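Local coordinates for putative transcriptional regulator, IclR family (Arthrobacter aurescens, PDB 3OBF), which probably regulates transcription as a DNA-binding factor of the IclR family, this chain being its C-terminal, presumably effector-binding, domain, at residues Y56-L68 with Q78-V90. Sequence-based numbering, arbitrary orientation. Where two conformers were deposited one is given.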
loop_
_atom_site.group_PDB
_atom_site.type_symbol
_atom_site.label_atom_id
_atom_site.label_comp_id
_atom_site.label_asym_id
_atom_site.label_seq_id
_atom_site.Cartn_x
_atom_site.Cartn_y
_atom_site.Cartn_z
ATOM N N TYR A 56 9.068 4.776 -1.338
ATOM C CA TYR A 56 7.990 5.725 -1.635
ATOM C C TYR A 56 7.780 6.656 -0.439
ATOM O O TYR A 56 7.624 6.181 0.685
ATOM C CB TYR A 56 6.691 4.964 -1.991
ATOM C CG TYR A 56 6.854 4.091 -3.217
ATOM C CD1 TYR A 56 6.607 4.595 -4.506
ATOM C CD2 TYR A 56 7.310 2.771 -3.084
ATOM C CE1 TYR A 56 6.800 3.798 -5.640
ATOM C CE2 TYR A 56 7.517 1.963 -4.195
ATOM C CZ TYR A 56 7.263 2.481 -5.467
ATOM O OH TYR A 56 7.465 1.662 -6.537
ATOM N N ASN A 57 7.791 7.973 -0.670
ATOM C CA ASN A 57 7.482 8.911 0.434
ATOM C C ASN A 57 6.438 9.994 0.088
ATOM O O ASN A 57 6.358 11.030 0.765
ATOM C CB ASN A 57 8.749 9.535 1.026
ATOM C CG ASN A 57 9.309 10.624 0.153
ATOM O OD1 ASN A 57 9.237 10.544 -1.049
ATOM N ND2 ASN A 57 9.849 11.662 0.762
ATOM N N GLU A 58 5.632 9.741 -0.944
ATOM C CA GLU A 58 4.515 10.625 -1.295
ATOM C C GLU A 58 3.304 10.158 -0.518
ATOM O O GLU A 58 2.962 8.964 -0.485
ATOM C CB GLU A 58 4.229 10.572 -2.800
ATOM C CG GLU A 58 5.442 11.117 -3.618
ATOM C CD GLU A 58 5.339 10.875 -5.114
ATOM O OE1 GLU A 58 4.753 11.723 -5.812
ATOM O OE2 GLU A 58 5.878 9.850 -5.609
ATOM N N ALA A 59 2.672 11.119 0.123
ATOM C CA ALA A 59 1.497 10.890 0.944
ATOM C C ALA A 59 0.429 10.092 0.201
ATOM O O ALA A 59 -0.204 9.199 0.769
ATOM C CB ALA A 59 0.952 12.223 1.470
ATOM N N LEU A 60 0.260 10.391 -1.080
ATOM C CA LEU A 60 -0.864 9.824 -1.822
ATOM C C LEU A 60 -0.595 8.423 -2.362
ATOM O O LEU A 60 -1.504 7.754 -2.851
ATOM C CB LEU A 60 -1.382 10.802 -2.872
ATOM C CG LEU A 60 -2.115 12.021 -2.275
ATOM C CD1 LEU A 60 -2.671 12.940 -3.361
ATOM C CD2 LEU A 60 -3.275 11.595 -1.339
ATOM N N SER A 61 0.658 7.994 -2.232
ATOM C CA SER A 61 1.072 6.618 -2.521
ATOM C C SER A 61 0.270 5.652 -1.632
ATOM O O SER A 61 0.215 5.809 -0.408
ATOM C CB SER A 61 2.581 6.486 -2.290
ATOM O OG SER A 61 3.080 5.216 -2.655
ATOM N N SER A 62 -0.391 4.690 -2.264
ATOM C CA SER A 62 -1.283 3.770 -1.554
ATOM C C SER A 62 -0.620 3.134 -0.351
ATOM O O SER A 62 -1.169 3.108 0.750
ATOM C CB SER A 62 -1.746 2.665 -2.498
ATOM O OG SER A 62 -2.718 3.172 -3.378
ATOM N N SER A 63 0.560 2.593 -0.613
ATOM C CA SER A 63 1.414 1.965 0.371
ATOM C C SER A 63 1.682 2.883 1.576
ATOM O O SER A 63 1.671 2.455 2.744
ATOM C CB SER A 63 2.725 1.650 -0.347
ATOM O OG SER A 63 3.600 0.917 0.447
ATOM N N VAL A 64 1.922 4.150 1.271
ATOM C CA VAL A 64 2.279 5.150 2.260
ATOM C C VAL A 64 1.025 5.463 3.096
ATOM O O VAL A 64 1.116 5.557 4.328
ATOM C CB VAL A 64 2.873 6.407 1.594
ATOM C CG1 VAL A 64 3.031 7.563 2.616
ATOM C CG2 VAL A 64 4.231 6.060 0.987
ATOM N N GLN A 65 -0.139 5.561 2.432
ATOM C CA GLN A 65 -1.411 5.809 3.134
ATOM C C GLN A 65 -1.667 4.731 4.180
ATOM O O GLN A 65 -2.012 5.044 5.340
ATOM C CB GLN A 65 -2.595 5.842 2.169
ATOM C CG GLN A 65 -2.683 7.102 1.278
ATOM C CD GLN A 65 -3.835 7.019 0.271
ATOM O OE1 GLN A 65 -5.019 6.956 0.658
ATOM N NE2 GLN A 65 -3.500 7.010 -1.021
ATOM N N VAL A 66 -1.502 3.469 3.767
ATOM C CA VAL A 66 -1.738 2.309 4.652
ATOM C C VAL A 66 -0.871 2.409 5.922
ATOM O O VAL A 66 -1.381 2.304 7.050
ATOM C CB VAL A 66 -1.444 1.016 3.885
ATOM C CG1 VAL A 66 -1.358 -0.176 4.802
ATOM C CG2 VAL A 66 -2.494 0.814 2.848
ATOM N N PHE A 67 0.431 2.629 5.746
ATOM C CA PHE A 67 1.290 2.762 6.908
ATOM C C PHE A 67 0.992 3.985 7.784
ATOM O O PHE A 67 1.052 3.908 9.004
ATOM C CB PHE A 67 2.774 2.738 6.512
ATOM C CG PHE A 67 3.217 1.424 5.988
ATOM C CD1 PHE A 67 3.099 0.271 6.771
ATOM C CD2 PHE A 67 3.742 1.320 4.708
ATOM C CE1 PHE A 67 3.499 -0.977 6.289
ATOM C CE2 PHE A 67 4.160 0.058 4.215
ATOM C CZ PHE A 67 4.047 -1.085 5.020
ATOM N N LEU A 68 0.688 5.119 7.184
ATOM C CA LEU A 68 0.379 6.289 7.993
ATOM C C LEU A 68 -0.924 6.114 8.812
ATOM O O LEU A 68 -1.087 6.734 9.866
ATOM C CB LEU A 68 0.360 7.538 7.118
ATOM C CG LEU A 68 1.722 8.001 6.568
ATOM C CD1 LEU A 68 1.547 9.249 5.716
ATOM C CD2 LEU A 68 2.685 8.308 7.676
ATOM N N GLN A 78 3.341 15.804 11.778
ATOM C CA GLN A 78 4.746 16.128 11.793
ATOM C C GLN A 78 5.468 15.697 10.518
ATOM O O GLN A 78 6.254 16.462 9.975
ATOM C CB GLN A 78 5.386 15.526 13.038
ATOM C CG GLN A 78 4.792 16.145 14.311
ATOM C CD GLN A 78 5.044 15.335 15.571
ATOM O OE1 GLN A 78 5.443 14.162 15.517
ATOM N NE2 GLN A 78 4.796 15.962 16.731
ATOM N N LEU A 79 5.203 14.483 10.047
ATOM C CA LEU A 79 5.761 13.985 8.790
ATOM C C LEU A 79 5.342 14.827 7.581
ATOM O O LEU A 79 6.134 15.065 6.669
ATOM C CB LEU A 79 5.361 12.511 8.567
ATOM C CG LEU A 79 6.133 11.486 9.405
ATOM C CD1 LEU A 79 5.452 10.133 9.342
ATOM C CD2 LEU A 79 7.593 11.375 8.917
ATOM N N LEU A 80 4.113 15.301 7.553
ATOM C CA LEU A 80 3.721 16.131 6.409
ATOM C C LEU A 80 4.345 17.535 6.469
ATOM O O LEU A 80 4.928 17.984 5.488
ATOM C CB LEU A 80 2.204 16.187 6.266
ATOM C CG LEU A 80 1.510 14.851 5.947
ATOM C CD1 LEU A 80 0.013 14.938 6.196
ATOM C CD2 LEU A 80 1.778 14.451 4.508
ATOM N N ARG A 81 4.259 18.206 7.620
ATOM C CA ARG A 81 4.766 19.578 7.763
ATOM C C ARG A 81 6.300 19.646 7.721
ATOM O O ARG A 81 6.859 20.697 7.408
ATOM C CB ARG A 81 4.277 20.239 9.067
ATOM C CG ARG A 81 2.785 20.199 9.319
ATOM C CD ARG A 81 2.077 21.280 8.538
ATOM N NE ARG A 81 0.610 21.221 8.632
ATOM C CZ ARG A 81 -0.132 22.033 9.389
ATOM N NH1 ARG A 81 0.443 22.972 10.136
ATOM N NH2 ARG A 81 -1.455 21.919 9.396
ATOM N N SER A 82 6.965 18.540 8.070
ATOM C CA SER A 82 8.412 18.463 7.928
ATOM C C SER A 82 8.856 18.218 6.490
ATOM O O SER A 82 10.017 18.393 6.185
ATOM C CB SER A 82 9.007 17.352 8.806
ATOM O OG SER A 82 8.763 16.075 8.225
ATOM N N GLY A 83 7.965 17.734 5.626
ATOM C CA GLY A 83 8.356 17.397 4.277
ATOM C C GLY A 83 8.943 15.998 4.171
ATOM O O GLY A 83 9.312 15.575 3.081
ATOM N N SER A 84 9.019 15.252 5.269
ATOM C CA SER A 84 9.475 13.851 5.156
ATOM C C SER A 84 8.576 13.055 4.234
ATOM O O SER A 84 9.050 12.279 3.426
ATOM C CB SER A 84 9.507 13.148 6.518
ATOM O OG SER A 84 10.447 13.797 7.314
ATOM N N ILE A 85 7.273 13.210 4.417
ATOM C CA ILE A 85 6.284 12.636 3.503
ATOM C C ILE A 85 5.725 13.825 2.706
ATOM O O ILE A 85 5.373 14.822 3.311
ATOM C CB ILE A 85 5.182 11.888 4.284
ATOM C CG1 ILE A 85 5.772 10.678 5.042
ATOM C CG2 ILE A 85 4.076 11.453 3.389
ATOM C CD1 ILE A 85 6.338 9.580 4.167
ATOM N N THR A 86 5.709 13.742 1.366
ATOM C CA THR A 86 5.350 14.901 0.547
ATOM C C THR A 86 3.891 14.872 0.139
ATOM O O THR A 86 3.318 13.806 -0.176
ATOM C CB THR A 86 6.256 15.098 -0.702
ATOM O OG1 THR A 86 6.071 14.004 -1.593
ATOM C CG2 THR A 86 7.758 15.225 -0.308
ATOM N N LEU A 87 3.295 16.058 0.169
ATOM C CA LEU A 87 1.882 16.239 -0.158
ATOM C C LEU A 87 1.685 17.640 -0.731
ATOM O O LEU A 87 2.254 18.595 -0.199
ATOM C CB LEU A 87 1.007 16.062 1.095
ATOM C CG LEU A 87 -0.498 16.304 0.921
ATOM C CD1 LEU A 87 -1.092 15.240 -0.017
ATOM C CD2 LEU A 87 -1.220 16.280 2.260
ATOM N N THR A 88 0.901 17.754 -1.807
ATOM C CA THR A 88 0.650 19.050 -2.457
ATOM C C THR A 88 -0.161 19.992 -1.589
ATOM O O THR A 88 -1.282 19.659 -1.191
ATOM C CB THR A 88 -0.113 18.902 -3.771
ATOM O OG1 THR A 88 0.693 18.165 -4.686
ATOM C CG2 THR A 88 -0.406 20.287 -4.386
ATOM N N GLY A 89 0.392 21.178 -1.342
ATOM C CA GLY A 89 -0.284 22.205 -0.552
ATOM C C GLY A 89 -0.866 21.644 0.742
ATOM O O GLY A 89 -2.084 21.512 0.869
ATOM N N VAL A 90 -0.001 21.288 1.691
ATOM C CA VAL A 90 -0.454 20.942 3.031
ATOM C C VAL A 90 -0.883 22.214 3.782
ATOM O O VAL A 90 -0.166 23.230 3.768
ATOM C CB VAL A 90 0.628 20.167 3.851
ATOM C CG1 VAL A 90 1.229 19.025 3.048
ATOM C CG2 VAL A 90 1.721 21.081 4.321
HETATM O O HOH W 1 1.396 12.673 -2.422
#
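E58 pairs with T86 in a single beta bridge, just past the outermost strand 55-56 of the IclR C-terminal (GAF clan) domain. T86 bonds to the residues flanking E58: its N donates to N57 O at 2.9 Å, in the carbonyl plane, and its O takes a nearly straight bond (169°) from A59 N at 2.8 Å. N57 adds its side chain: chi1 of 77° puts CG between the backbone N and the carbonyl carbon, and the amide extends across to S84, where ND2 donates to S84 O at 2.8 Å, tilted from that carbonyl's plane. Without this amide, with an alanine here, S84 O would probably lose its donor from N57 and the turn after helix 73-82 would be tied less firmly to the bridge.

Beneath the bridge the packing is close and apolar. CG2 of I85 stands opposite the residue's own N, which carries the methyl to A59 CB at 3.7 Å and near V64 CG1 and L68 CD1; V64 and I85 meet tip to tip. A59 CB also touches L80 CD2 and L87 CB, while L68 CD2 packs on L79 CD1 at 3.7 Å, helix to helix. On the outer side things are looser: E58 merely lays CG near T86 OG1 (3.6 Å), and a water accepts from L60 N and donates to T86 O.

T86 O thus serves both A59 N and the water, so a polar backbone seam edges a hydrocarbon cluster that joins helix 62-69 and the loop before it to the end of helix 73-82 and the loop after it.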